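Local structure of leucine aminopeptidase 1 (Caenorhabditis elegans, 2HC9) at residues Leu184-Ala188 with Pro228-Ala232; Gly259-Ile263 with Val309-Lys315; Ile21-Ser27 with His73-Asp79; Gln43-Thr47 with Leu67-Ala72; Leu289-Ser295 with Leu480-Val486. The protein probably acts as a digestive zinc aminopeptidase of the M17 family, releasing N-terminal amino acids, preferably leucine, from peptides. The protein carries 1 engineered substitution. One frame throughout, in Å; residues are numbered along the deposited sequence.

Contacts 3 and 4 belong to the N-terminal domain; contacts 1 and 2 lie in the catalytic domain, where contact 2 is near the zinc site. Contact 5 joins the end of helix 277-290 and the loop after it to the chain following helix 473-480. Contacts 2 and 5 are buried, 3 and 4 partly so, and 1 is a surface contact. Contact 3 pairs two strands through backbone hydrogen bonds. Contact 4 is nested in the loop that contact 3 closes, touches it through L67, and is held by apolar and aromatic packing. Contact 1 is mainly polar, with threonine hydroxyls and waters. Contact 2 is mainly apolar, with one bridging water, and meets two other subunits. Contact 5 mixes backbone bonds with aromatic packing.

Contact 1 of 5, residues Leu184-Ala188 with Pro228-Ala232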
# COMPACT_ATOMS: atom_id res chain seq x y z
N LEU A 184 -2.65 -33.54 0.65
CA LEU A 184 -1.49 -33.78 1.54
C LEU A 184 -1.66 -33.00 2.83
O LEU A 184 -1.05 -31.94 3.06
CB LEU A 184 -0.14 -33.52 0.85
CG LEU A 184 1.05 -34.07 1.66
CD1 LEU A 184 1.23 -35.63 1.50
CD2 LEU A 184 2.33 -33.36 1.25
N THR A 185 -2.51 -33.53 3.70
CA THR A 185 -2.71 -32.98 5.04
C THR A 185 -1.57 -33.39 5.97
O THR A 185 -0.71 -34.19 5.59
CB THR A 185 -4.03 -33.55 5.62
OG1 THR A 185 -3.92 -34.98 5.65
CG2 THR A 185 -5.25 -33.13 4.74
N THR A 186 -1.58 -32.93 7.23
CA THR A 186 -0.58 -33.44 8.18
C THR A 186 -0.67 -34.96 8.30
O THR A 186 0.36 -35.66 8.31
CB THR A 186 -0.69 -32.85 9.60
OG1 THR A 186 -1.97 -33.16 10.16
CG2 THR A 186 -0.50 -31.31 9.59
N ASP A 187 -1.90 -35.47 8.40
CA ASP A 187 -2.13 -36.93 8.47
C ASP A 187 -1.53 -37.66 7.26
O ASP A 187 -0.90 -38.72 7.39
CB ASP A 187 -3.64 -37.22 8.50
CG ASP A 187 -4.28 -36.85 9.85
OD1 ASP A 187 -3.57 -36.58 10.83
OD2 ASP A 187 -5.53 -36.84 9.92
N ALA A 188 -1.77 -37.11 6.07
CA ALA A 188 -1.28 -37.75 4.85
C ALA A 188 0.25 -37.72 4.80
O ALA A 188 0.87 -38.69 4.38
CB ALA A 188 -1.85 -37.07 3.63
N PRO A 228 -6.61 -28.21 10.40
CA PRO A 228 -7.78 -29.08 10.27
C PRO A 228 -7.48 -30.53 10.66
O PRO A 228 -8.41 -31.27 10.99
CB PRO A 228 -8.14 -28.97 8.78
CG PRO A 228 -6.86 -28.69 8.10
CD PRO A 228 -6.09 -27.80 9.08
N THR A 229 -6.21 -30.92 10.63
CA THR A 229 -5.76 -32.24 11.10
C THR A 229 -4.56 -31.96 12.01
O THR A 229 -3.95 -30.89 11.91
CB THR A 229 -5.35 -33.16 9.92
OG1 THR A 229 -4.36 -32.50 9.13
CG2 THR A 229 -6.59 -33.50 9.00
N PRO A 230 -4.30 -32.85 12.96
CA PRO A 230 -3.39 -32.45 14.04
C PRO A 230 -1.89 -32.40 13.71
O PRO A 230 -1.43 -33.03 12.74
CB PRO A 230 -3.66 -33.48 15.15
CG PRO A 230 -4.24 -34.63 14.47
CD PRO A 230 -4.90 -34.17 13.20
N PRO A 231 -1.13 -31.65 14.53
CA PRO A 231 0.31 -31.59 14.33
C PRO A 231 0.94 -32.97 14.66
O PRO A 231 0.34 -33.75 15.40
CB PRO A 231 0.76 -30.51 15.37
CG PRO A 231 -0.32 -30.55 16.45
CD PRO A 231 -1.59 -30.79 15.65
N ALA A 232 2.13 -33.24 14.12
CA ALA A 232 2.84 -34.49 14.41
C ALA A 232 4.32 -34.25 14.33
O ALA A 232 4.79 -33.36 13.60
CB ALA A 232 2.45 -35.60 13.41
O HOH W 1 -3.33 -30.68 7.51
O HOH W 2 -1.16 -35.89 12.08
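This contact joins the capped start of helix 186-199 to the proline-rich loop leading into strand 232-238, in the catalytic domain. T185 is the N-cap. Its p rotamer (chi1 59°) turns OG1 back to accept from A188 N at 3.1 Å, while its CB rests 3.7 Å from T229 OG1. T186, in the first turn, is also p (61°). That rotamer aims its hydroxyl at the loop, and T186 OG1 donates to P230 O at 2.6 Å. T229 has the same rotamer (55°), so the two threonine hydroxyls face each other, T229 OG1 lying 2.7 Å from T186 OG1. Water 1 links T229 OG1 (2.6 Å) to T186 N (2.9 Å), a backbone amide at the helix start.

D187 adopts the m rotamer (-72°). Its CB leaves sideways, but its carboxylate end comes nearer to the loop. D187 OD2 touches T229 CG2 at 3.6 Å and D187 OD1 touches P230 CD at 3.6 Å. OD1 also forms a salt bridge with R208, which ends strand 203-208. The nearer zinc ion is about 12 Å from the T186 side chain. Water 2 donates to both D187 OD1 at 2.8 Å and P230 O at 2.9 Å.

Contact 2 of 5, residues Gly259-Ile263 with Val309-Lys315; sequences GGLQI and VSPIANK
L261 is the centre of this buried contact, and V309 and K315 are its main partners. L261 has phi/psi of -61/-29 and an m,t side chain (-82°, 164°). Its CB leaves sideways, but its end reaches into the curve of 309-315. L261 CD2 meets V309 CG1 at 3.9 Å. L261 CD1 lies 3.4 Å from N314 O and 3.8 Å from K315 CG. Water 3 accepts from L261 N (2.9 Å) and donates to N314 O (2.6 Å).

V309 is extended (-122/118) with chi1 t. Its CG2 lies 3.6 Å from G260 O and 4.3 Å from I263 CD1. The closest CA pair is G260 with V309, at 5.3 Å. G259 (97/-21) and G260 (83/-160) have backbone angles that call for glycine. They belong to the M17 active-site loop, which runs from zinc ligand D257 to K264, a predicted catalytic residue. Q262 (-83/76) centres an inverse gamma turn.

The partner loop makes a type I turn from S310 to A313, with A313 N to S310 O at 3.0 Å. S310 OG accepts from I312 N at 3.2 Å, an ST turn. K315 is extended (-130/141), chi1 m. Its CA-to-CB bond points away, and its NZ forms a salt bridge with E306 of a third subunit.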
# COMPACT_ATOMS: atom_id res chain seq x y z
N GLY A 259 -0.06 -18.36 7.04
CA GLY A 259 0.58 -17.28 7.81
C GLY A 259 0.11 -17.27 9.27
O GLY A 259 0.78 -16.70 10.16
N GLY A 260 -1.06 -17.87 9.52
CA GLY A 260 -1.69 -17.80 10.84
C GLY A 260 -2.47 -16.52 11.01
O GLY A 260 -2.85 -15.87 10.03
N LEU A 261 -2.75 -16.11 12.25
CA LEU A 261 -3.55 -14.89 12.42
C LEU A 261 -2.89 -13.64 11.83
O LEU A 261 -3.61 -12.73 11.40
CB LEU A 261 -3.95 -14.68 13.88
CG LEU A 261 -5.18 -15.47 14.35
CD1 LEU A 261 -5.22 -15.48 15.88
CD2 LEU A 261 -6.52 -14.88 13.80
N GLN A 262 -1.56 -13.60 11.78
CA GLN A 262 -0.88 -12.60 10.94
C GLN A 262 -0.84 -13.15 9.51
O GLN A 262 0.18 -13.64 9.02
CB GLN A 262 0.51 -12.25 11.48
CG GLN A 262 0.41 -11.38 12.75
CD GLN A 262 1.67 -11.44 13.56
OE1 GLN A 262 1.99 -12.49 14.14
NE2 GLN A 262 2.40 -10.33 13.63
N ILE A 263 -2.00 -13.07 8.88
CA ILE A 263 -2.30 -13.85 7.67
C ILE A 263 -1.54 -13.34 6.46
O ILE A 263 -1.29 -12.14 6.33
CB ILE A 263 -3.83 -13.78 7.43
CG1 ILE A 263 -4.32 -14.90 6.49
CG2 ILE A 263 -4.29 -12.38 6.98
CD1 ILE A 263 -5.88 -15.07 6.58
N VAL A 309 -6.03 -20.70 10.77
CA VAL A 309 -6.62 -19.56 11.45
C VAL A 309 -7.88 -20.01 12.21
O VAL A 309 -8.85 -20.50 11.60
CB VAL A 309 -7.00 -18.47 10.40
CG1 VAL A 309 -7.76 -17.33 11.06
CG2 VAL A 309 -5.72 -17.96 9.71
N SER A 310 -7.87 -19.84 13.53
CA SER A 310 -9.08 -20.04 14.34
C SER A 310 -8.89 -19.34 15.68
O SER A 310 -7.78 -18.87 15.97
CB SER A 310 -9.35 -21.54 14.56
OG SER A 310 -8.55 -22.05 15.62
N PRO A 311 -9.95 -19.29 16.50
CA PRO A 311 -9.80 -18.67 17.82
C PRO A 311 -8.79 -19.34 18.75
O PRO A 311 -8.37 -18.72 19.73
CB PRO A 311 -11.21 -18.78 18.42
CG PRO A 311 -12.13 -18.85 17.19
CD PRO A 311 -11.34 -19.73 16.25
N ILE A 312 -8.40 -20.58 18.47
CA ILE A 312 -7.36 -21.22 19.27
C ILE A 312 -5.96 -21.10 18.69
O ILE A 312 -5.01 -21.57 19.32
CB ILE A 312 -7.72 -22.68 19.64
CG1 ILE A 312 -7.74 -23.59 18.40
CG2 ILE A 312 -9.01 -22.71 20.49
CD1 ILE A 312 -7.56 -25.08 18.74
N ALA A 313 -5.82 -20.45 17.54
CA ALA A 313 -4.48 -20.33 16.90
C ALA A 313 -3.54 -19.43 17.72
O ALA A 313 -4.01 -18.58 18.50
CB ALA A 313 -4.59 -19.80 15.45
N ASN A 314 -2.24 -19.60 17.52
CA ASN A 314 -1.23 -18.60 17.93
C ASN A 314 -1.66 -17.17 17.53
O ASN A 314 -2.23 -16.98 16.44
CB ASN A 314 0.11 -18.86 17.21
CG ASN A 314 0.88 -20.06 17.78
OD1 ASN A 314 0.70 -20.47 18.93
ND2 ASN A 314 1.80 -20.60 16.94
N LYS A 315 -1.38 -16.22 18.40
CA LYS A 315 -1.66 -14.79 18.23
C LYS A 315 -0.35 -14.06 18.56
O LYS A 315 0.33 -14.46 19.49
CB LYS A 315 -2.64 -14.30 19.31
CG LYS A 315 -3.99 -14.93 19.41
CD LYS A 315 -4.79 -14.35 20.54
CE LYS A 315 -4.77 -15.23 21.77
NZ LYS A 315 -5.93 -16.14 21.81
O HOH W 3 -1.65 -18.05 14.18

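Contact 3 of 5, residues Ile21-Ser27 with His73-Asp79; sequences IIVGKKS and HLITVPD
This is a parallel pairing of neighbouring strands inside the mixed sheet of the N-terminal domain. Strands 21-25 and 73-77 are extended (V23 -130/131, I75 -109/116). Their axes approach to 4.5 Å and cross at -16°. The register runs in step from I21 with H73 to K25 with V77, CA-CA 4.3 to 5.5 Å.

I22 and G24 supply the ladder: I22 N to H73 O is 2.9 Å, I75 N to I22 O 2.8 Å, G24 N to I75 O 3.1 Å and V77 N to G24 O 2.9 Å. K26 N to V77 O (3.2 Å) extends it into helix 26-31, with K25 at the N-cap position. S27 (chi1 p) donates twice to D79 (chi1 m): S27 N to D79 OD2 at 2.8 Å, S27 OG to D79 OD1 at 2.5 Å.

I21, I22 and I75 are m,t; L74 is t,p. Helix 90-97 packs on I21, I75 and V77. On that face I21 CG2 to I75 CD1 is 4.0 Å. On the other, I22 CG2 meets L74 CD1 at 3.7 Å, and both residues pack on W52 of helix 49-58. The K25 side chain (m,t,t,t) is extended, and its NZ forms a salt bridge with D119. Helices over both faces fit the macro-like alpha/beta/alpha fold of the M17 N-terminal domain.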
# COMPACT_ATOMS: atom_id res chain seq x y z
N ILE A 21 15.96 -38.12 -26.57
CA ILE A 21 16.63 -36.87 -26.20
C ILE A 21 18.10 -37.15 -25.90
O ILE A 21 18.43 -37.93 -25.01
CB ILE A 21 15.92 -36.18 -25.00
CG1 ILE A 21 14.49 -35.81 -25.40
CG2 ILE A 21 16.73 -34.92 -24.54
CD1 ILE A 21 13.63 -35.38 -24.28
N ILE A 22 18.98 -36.52 -26.68
CA ILE A 22 20.43 -36.64 -26.49
C ILE A 22 20.96 -35.45 -25.68
O ILE A 22 20.63 -34.30 -25.98
CB ILE A 22 21.19 -36.72 -27.84
CG1 ILE A 22 20.63 -37.87 -28.68
CG2 ILE A 22 22.73 -36.88 -27.63
CD1 ILE A 22 20.95 -37.74 -30.18
N VAL A 23 21.76 -35.74 -24.66
CA VAL A 23 22.25 -34.69 -23.76
C VAL A 23 23.76 -34.76 -23.57
O VAL A 23 24.33 -35.83 -23.31
CB VAL A 23 21.55 -34.78 -22.37
CG1 VAL A 23 21.96 -33.58 -21.47
CG2 VAL A 23 20.03 -34.86 -22.55
N GLY A 24 24.43 -33.61 -23.72
CA GLY A 24 25.87 -33.57 -23.43
C GLY A 24 26.44 -32.15 -23.44
O GLY A 24 25.91 -31.28 -24.11
N LYS A 25 27.52 -31.95 -22.70
CA LYS A 25 28.38 -30.79 -22.94
C LYS A 25 28.96 -30.75 -24.34
O LYS A 25 29.32 -31.78 -24.92
CB LYS A 25 29.48 -30.68 -21.90
CG LYS A 25 28.95 -30.30 -20.51
CD LYS A 25 30.04 -30.40 -19.47
CE LYS A 25 29.64 -29.68 -18.18
NZ LYS A 25 30.60 -29.98 -17.10
N LYS A 26 29.07 -29.53 -24.86
CA LYS A 26 29.56 -29.28 -26.21
C LYS A 26 30.88 -30.00 -26.48
O LYS A 26 31.04 -30.63 -27.51
CB LYS A 26 29.72 -27.76 -26.39
CG LYS A 26 29.96 -27.30 -27.82
CD LYS A 26 28.76 -27.63 -28.71
CE LYS A 26 29.08 -27.40 -30.17
NZ LYS A 26 29.35 -25.97 -30.45
N SER A 27 31.81 -29.93 -25.53
CA SER A 27 33.12 -30.53 -25.73
C SER A 27 33.02 -32.05 -25.83
O SER A 27 33.79 -32.68 -26.57
CB SER A 27 34.11 -30.14 -24.62
OG SER A 27 33.65 -30.61 -23.35
N HIS A 73 15.14 -34.45 -29.65
CA HIS A 73 15.86 -33.21 -29.30
C HIS A 73 17.32 -33.52 -28.97
O HIS A 73 17.61 -34.57 -28.39
CB HIS A 73 15.21 -32.58 -28.07
CG HIS A 73 13.82 -32.11 -28.29
ND1 HIS A 73 12.72 -32.92 -28.12
CD2 HIS A 73 13.34 -30.90 -28.68
CE1 HIS A 73 11.62 -32.23 -28.39
NE2 HIS A 73 11.97 -31.01 -28.73
N LEU A 74 18.21 -32.58 -29.28
CA LEU A 74 19.56 -32.56 -28.71
C LEU A 74 19.66 -31.37 -27.74
O LEU A 74 19.33 -30.24 -28.10
CB LEU A 74 20.60 -32.38 -29.82
CG LEU A 74 22.07 -32.15 -29.43
CD1 LEU A 74 22.68 -33.40 -28.82
CD2 LEU A 74 22.90 -31.74 -30.63
N ILE A 75 20.12 -31.64 -26.53
CA ILE A 75 20.38 -30.60 -25.54
C ILE A 75 21.90 -30.46 -25.35
O ILE A 75 22.58 -31.40 -24.93
CB ILE A 75 19.68 -30.92 -24.18
CG1 ILE A 75 18.16 -30.82 -24.35
CG2 ILE A 75 20.18 -29.96 -23.06
CD1 ILE A 75 17.38 -31.25 -23.06
N THR A 76 22.41 -29.28 -25.71
CA THR A 76 23.80 -28.96 -25.50
C THR A 76 23.98 -28.19 -24.19
O THR A 76 23.36 -27.14 -23.98
CB THR A 76 24.38 -28.18 -26.70
OG1 THR A 76 24.20 -28.95 -27.90
CG2 THR A 76 25.87 -27.89 -26.50
N VAL A 77 24.83 -28.71 -23.32
CA VAL A 77 25.12 -28.13 -22.01
C VAL A 77 26.41 -27.32 -22.16
O VAL A 77 27.36 -27.79 -22.78
CB VAL A 77 25.35 -29.29 -20.97
CG1 VAL A 77 25.65 -28.73 -19.55
CG2 VAL A 77 24.12 -30.19 -20.93
N PRO A 78 26.47 -26.11 -21.57
CA PRO A 78 27.72 -25.36 -21.67
C PRO A 78 28.88 -26.01 -20.93
O PRO A 78 28.68 -26.70 -19.91
CB PRO A 78 27.39 -23.98 -21.09
CG PRO A 78 26.09 -24.11 -20.40
CD PRO A 78 25.41 -25.38 -20.83
N ASP A 79 30.09 -25.81 -21.45
CA ASP A 79 31.30 -26.28 -20.81
C ASP A 79 31.81 -25.34 -19.72
O ASP A 79 32.26 -25.79 -18.67
CB ASP A 79 32.38 -26.50 -21.86
CG ASP A 79 32.21 -27.83 -22.58
OD1 ASP A 79 32.42 -28.88 -21.95
OD2 ASP A 79 31.86 -27.80 -23.76
O HOH W 4 32.99 -28.75 -18.27

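Contact 4 of 5, residues Gln43-Thr47 with Leu67-Ala72; sequences QKFVT and LHYELA
Neither segment is regular helix or strand for most of its length. Segment 67-72 is the turn of a beta hairpin joining strand 63-66 to antiparallel strand 72-77, closed by L67 N to A72 O at 2.8 Å. Its phi/psi are L67 -110/7, H68 -170/162, E70 -153/-20 and L71 -101/-10. Segment 43-47 links helices 36-42 and 49-58, with F45 at -113/-32 and V46 at -112/127. The nearest CA atoms are F45 and L67, 5.8 Å apart.

The CA-to-CB bond of F45 (chi1 -55°, chi2 -69°) points toward the hairpin turn. F45 CB meets L67 CB at 4.1 Å, and F45 CE1 meets L71 CB at 3.8 Å. L67 is m,t, with CD1 4.2 Å from V46 CG2. H68 is t, and its ND1 accepts from E70 N and L71 N, both at 3.1 Å. The F45 edge faces the H68 ring in an offset edge-to-face pair, centroids 5.4 Å apart and planes at 75°. A72 CB sits over one face of F45 in a CH-pi contact, 3.6 Å from the ring centroid.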
# COMPACT_ATOMS: atom_id res chain seq x y z
N GLN A 43 19.90 -42.88 -35.59
CA GLN A 43 19.80 -42.77 -37.04
C GLN A 43 18.37 -42.70 -37.58
O GLN A 43 18.17 -42.34 -38.74
CB GLN A 43 20.64 -43.83 -37.78
CG GLN A 43 20.14 -45.25 -37.62
CD GLN A 43 21.02 -46.28 -38.33
OE1 GLN A 43 20.87 -47.48 -38.12
NE2 GLN A 43 21.96 -45.82 -39.15
N LYS A 44 17.38 -42.99 -36.74
CA LYS A 44 15.99 -42.58 -37.02
C LYS A 44 15.90 -41.08 -37.30
O LYS A 44 15.14 -40.63 -38.15
CB LYS A 44 15.08 -42.95 -35.84
CG LYS A 44 15.77 -43.74 -34.73
CD LYS A 44 15.41 -45.21 -34.77
CE LYS A 44 16.14 -45.97 -33.68
NZ LYS A 44 15.35 -47.13 -33.15
N PHE A 45 16.70 -40.29 -36.57
CA PHE A 45 16.55 -38.84 -36.58
C PHE A 45 17.71 -38.11 -37.23
O PHE A 45 17.51 -37.05 -37.83
CB PHE A 45 16.30 -38.34 -35.16
CG PHE A 45 15.13 -39.00 -34.49
CD1 PHE A 45 13.83 -38.75 -34.93
CD2 PHE A 45 15.33 -39.89 -33.44
CE1 PHE A 45 12.75 -39.35 -34.32
CE2 PHE A 45 14.25 -40.52 -32.82
CZ PHE A 45 12.96 -40.25 -33.25
N VAL A 46 18.91 -38.67 -37.11
CA VAL A 46 20.10 -38.07 -37.70
C VAL A 46 20.63 -38.95 -38.85
O VAL A 46 20.85 -40.15 -38.67
CB VAL A 46 21.20 -37.86 -36.63
CG1 VAL A 46 22.45 -37.25 -37.24
CG2 VAL A 46 20.65 -36.96 -35.49
N THR A 47 20.82 -38.34 -40.02
CA THR A 47 21.00 -39.09 -41.27
C THR A 47 22.20 -40.04 -41.20
O THR A 47 22.04 -41.26 -41.34
CB THR A 47 21.17 -38.16 -42.48
OG1 THR A 47 20.02 -37.32 -42.58
CG2 THR A 47 21.30 -38.98 -43.78
N LEU A 67 15.44 -32.54 -33.48
CA LEU A 67 15.99 -33.49 -34.45
C LEU A 67 14.89 -34.13 -35.28
O LEU A 67 15.14 -35.05 -36.07
CB LEU A 67 16.81 -34.57 -33.74
CG LEU A 67 17.95 -34.05 -32.86
CD1 LEU A 67 18.68 -35.23 -32.18
CD2 LEU A 67 18.93 -33.19 -33.67
N HIS A 68 13.67 -33.62 -35.09
CA HIS A 68 12.46 -34.21 -35.69
C HIS A 68 11.36 -33.19 -35.43
O HIS A 68 11.54 -32.31 -34.59
CB HIS A 68 12.11 -35.55 -35.01
CG HIS A 68 10.96 -36.27 -35.64
ND1 HIS A 68 9.69 -36.22 -35.13
CD2 HIS A 68 10.90 -37.05 -36.74
CE1 HIS A 68 8.88 -36.95 -35.88
NE2 HIS A 68 9.60 -37.47 -36.87
N TYR A 69 10.26 -33.28 -36.16
CA TYR A 69 9.17 -32.32 -35.93
C TYR A 69 8.48 -32.44 -34.56
O TYR A 69 7.88 -31.47 -34.11
CB TYR A 69 8.18 -32.24 -37.10
CG TYR A 69 7.28 -33.46 -37.28
CD1 TYR A 69 6.10 -33.60 -36.55
CD2 TYR A 69 7.62 -34.46 -38.19
CE1 TYR A 69 5.27 -34.72 -36.72
CE2 TYR A 69 6.80 -35.59 -38.34
CZ TYR A 69 5.64 -35.70 -37.61
OH TYR A 69 4.85 -36.80 -37.78
N GLU A 70 8.60 -33.59 -33.88
CA GLU A 70 7.97 -33.75 -32.56
C GLU A 70 8.63 -34.74 -31.60
O GLU A 70 8.39 -34.67 -30.40
CB GLU A 70 6.48 -34.08 -32.68
CG GLU A 70 6.23 -35.42 -33.34
CD GLU A 70 4.76 -35.79 -33.37
OE1 GLU A 70 3.92 -34.95 -32.99
OE2 GLU A 70 4.46 -36.95 -33.76
N LEU A 71 9.45 -35.65 -32.12
CA LEU A 71 9.89 -36.82 -31.35
C LEU A 71 11.29 -36.72 -30.76
O LEU A 71 11.70 -37.59 -30.00
CB LEU A 71 9.83 -38.10 -32.19
CG LEU A 71 8.44 -38.65 -32.51
CD1 LEU A 71 8.54 -39.79 -33.54
CD2 LEU A 71 7.68 -39.07 -31.26
N ALA A 72 12.07 -35.71 -31.13
CA ALA A 72 13.49 -35.80 -30.77
C ALA A 72 14.19 -34.48 -30.59
O ALA A 72 13.91 -33.52 -31.31
CB ALA A 72 14.27 -36.65 -31.80

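Contact 5 of 5, residues Leu289-Ser295 with Leu480-Val486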
# COMPACT_ATOMS: atom_id res chain seq x y z
N LEU A 289 19.69 -42.74 1.01
CA LEU A 289 20.90 -43.13 1.74
C LEU A 289 20.74 -44.51 2.37
O LEU A 289 21.65 -45.33 2.34
CB LEU A 289 21.23 -42.11 2.84
CG LEU A 289 21.74 -40.75 2.29
CD1 LEU A 289 21.72 -39.64 3.38
CD2 LEU A 289 23.13 -40.87 1.66
N VAL A 290 19.59 -44.74 3.00
CA VAL A 290 19.38 -45.99 3.76
C VAL A 290 19.25 -47.19 2.80
O VAL A 290 19.58 -48.33 3.17
CB VAL A 290 18.20 -45.87 4.78
CG1 VAL A 290 17.85 -47.24 5.42
CG2 VAL A 290 18.60 -44.90 5.91
N LYS A 291 18.83 -46.92 1.57
CA LYS A 291 18.76 -47.97 0.55
C LYS A 291 20.13 -48.48 0.14
O LYS A 291 20.25 -49.53 -0.51
CB LYS A 291 17.99 -47.49 -0.68
CG LYS A 291 16.49 -47.37 -0.46
CD LYS A 291 15.85 -46.69 -1.66
CE LYS A 291 14.33 -46.70 -1.54
NZ LYS A 291 13.80 -48.08 -1.69
N HIS A 292 21.17 -47.75 0.52
CA HIS A 292 22.49 -48.08 0.03
C HIS A 292 23.53 -48.30 1.12
O HIS A 292 24.66 -47.81 1.03
CB HIS A 292 22.90 -47.12 -1.07
CG HIS A 292 22.07 -47.28 -2.31
ND1 HIS A 292 22.38 -48.19 -3.29
CD2 HIS A 292 20.90 -46.70 -2.68
CE1 HIS A 292 21.44 -48.17 -4.22
NE2 HIS A 292 20.54 -47.27 -3.88
N GLY A 293 23.15 -49.07 2.13
CA GLY A 293 24.10 -49.58 3.10
C GLY A 293 24.71 -48.48 3.95
O GLY A 293 25.92 -48.48 4.21
N PHE A 294 23.89 -47.54 4.39
CA PHE A 294 24.40 -46.38 5.13
C PHE A 294 24.99 -46.81 6.49
O PHE A 294 24.30 -47.41 7.33
CB PHE A 294 23.30 -45.34 5.37
CG PHE A 294 23.83 -43.99 5.79
CD1 PHE A 294 24.34 -43.09 4.84
CD2 PHE A 294 23.79 -43.60 7.14
CE1 PHE A 294 24.83 -41.82 5.23
CE2 PHE A 294 24.27 -42.34 7.53
CZ PHE A 294 24.79 -41.46 6.57
N SER A 295 26.26 -46.48 6.68
CA SER A 295 27.08 -47.14 7.69
C SER A 295 27.03 -46.42 9.05
O SER A 295 27.57 -46.93 10.03
CB SER A 295 28.53 -47.23 7.21
OG SER A 295 29.12 -45.95 7.17
N LEU A 480 26.73 -37.01 2.17
CA LEU A 480 26.84 -38.13 3.12
C LEU A 480 27.07 -39.48 2.42
O LEU A 480 27.11 -40.52 3.06
CB LEU A 480 25.60 -38.21 4.00
CG LEU A 480 25.20 -36.93 4.77
CD1 LEU A 480 23.89 -37.15 5.52
CD2 LEU A 480 26.34 -36.61 5.78
N GLY A 481 27.21 -39.44 1.09
CA GLY A 481 27.37 -40.67 0.29
C GLY A 481 28.64 -41.47 0.57
O GLY A 481 28.70 -42.65 0.24
N LYS A 482 29.64 -40.85 1.19
CA LYS A 482 30.86 -41.58 1.59
C LYS A 482 30.56 -42.70 2.61
O LYS A 482 31.35 -43.60 2.79
CB LYS A 482 31.92 -40.63 2.17
CG LYS A 482 31.50 -39.99 3.50
CD LYS A 482 32.34 -38.77 3.84
CE LYS A 482 33.29 -39.09 4.97
NZ LYS A 482 33.99 -37.86 5.47
N TYR A 483 29.40 -42.63 3.27
CA TYR A 483 28.98 -43.66 4.22
C TYR A 483 28.11 -44.76 3.60
O TYR A 483 27.65 -45.66 4.32
CB TYR A 483 28.24 -43.04 5.38
CG TYR A 483 29.00 -41.97 6.11
CD1 TYR A 483 30.21 -42.25 6.75
CD2 TYR A 483 28.49 -40.67 6.20
CE1 TYR A 483 30.92 -41.23 7.44
CE2 TYR A 483 29.18 -39.67 6.89
CZ TYR A 483 30.39 -39.96 7.51
OH TYR A 483 31.06 -38.96 8.19
N THR A 484 27.88 -44.66 2.29
CA THR A 484 27.13 -45.69 1.56
C THR A 484 28.08 -46.65 0.85
O THR A 484 29.31 -46.45 0.84
CB THR A 484 26.23 -45.08 0.46
OG1 THR A 484 27.05 -44.57 -0.59
CG2 THR A 484 25.35 -43.96 1.04
N SER A 485 27.49 -47.68 0.24
CA SER A 485 28.24 -48.61 -0.58
C SER A 485 28.38 -48.16 -2.02
O SER A 485 28.88 -48.93 -2.84
CB SER A 485 27.57 -49.99 -0.56
OG SER A 485 26.23 -49.92 -1.03
N VAL A 486 27.93 -46.94 -2.36
CA VAL A 486 27.84 -46.57 -3.78
C VAL A 486 29.18 -46.10 -4.32
O VAL A 486 29.70 -45.10 -3.85
CB VAL A 486 26.76 -45.48 -4.02
CG1 VAL A 486 26.57 -45.25 -5.52
CG2 VAL A 486 25.42 -45.90 -3.39
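The loop after helix 277-290 of the alpha/beta catalytic domain meets the chain that follows helix 473-480. The latter includes the 3-10 segment 481-483. Two backbone bonds join them. S485 N donates to H292 O at 2.9 Å, and S295 N donates to Y483 O, also at 2.9 Å. S295 OG lies 3.2 Å from the same Y483 O, at best a weak bond.

T484 makes an ST turn. Its OG1 accepts from V486 N at 3.1 Å and donates to G481 O at 2.7 Å. G481 O also accepts from T484 N at 3.0 Å. H292 NE2 is hydrogen-bonded to D165, S485 OG to E158, and the carbonyl F294 O to H238 NE2. Y483 OH is hydrogen-bonded to a glycerol, probably from the crystallisation liquor.

Apolar side chains also meet. L289 CD1 touches L480 CD1 at 3.9 Å. The edge of Y483 faces the F294 ring, centroids 5.7 Å apart. Y483 CB lies over that ring face, 3.6 Å from F294 CE1.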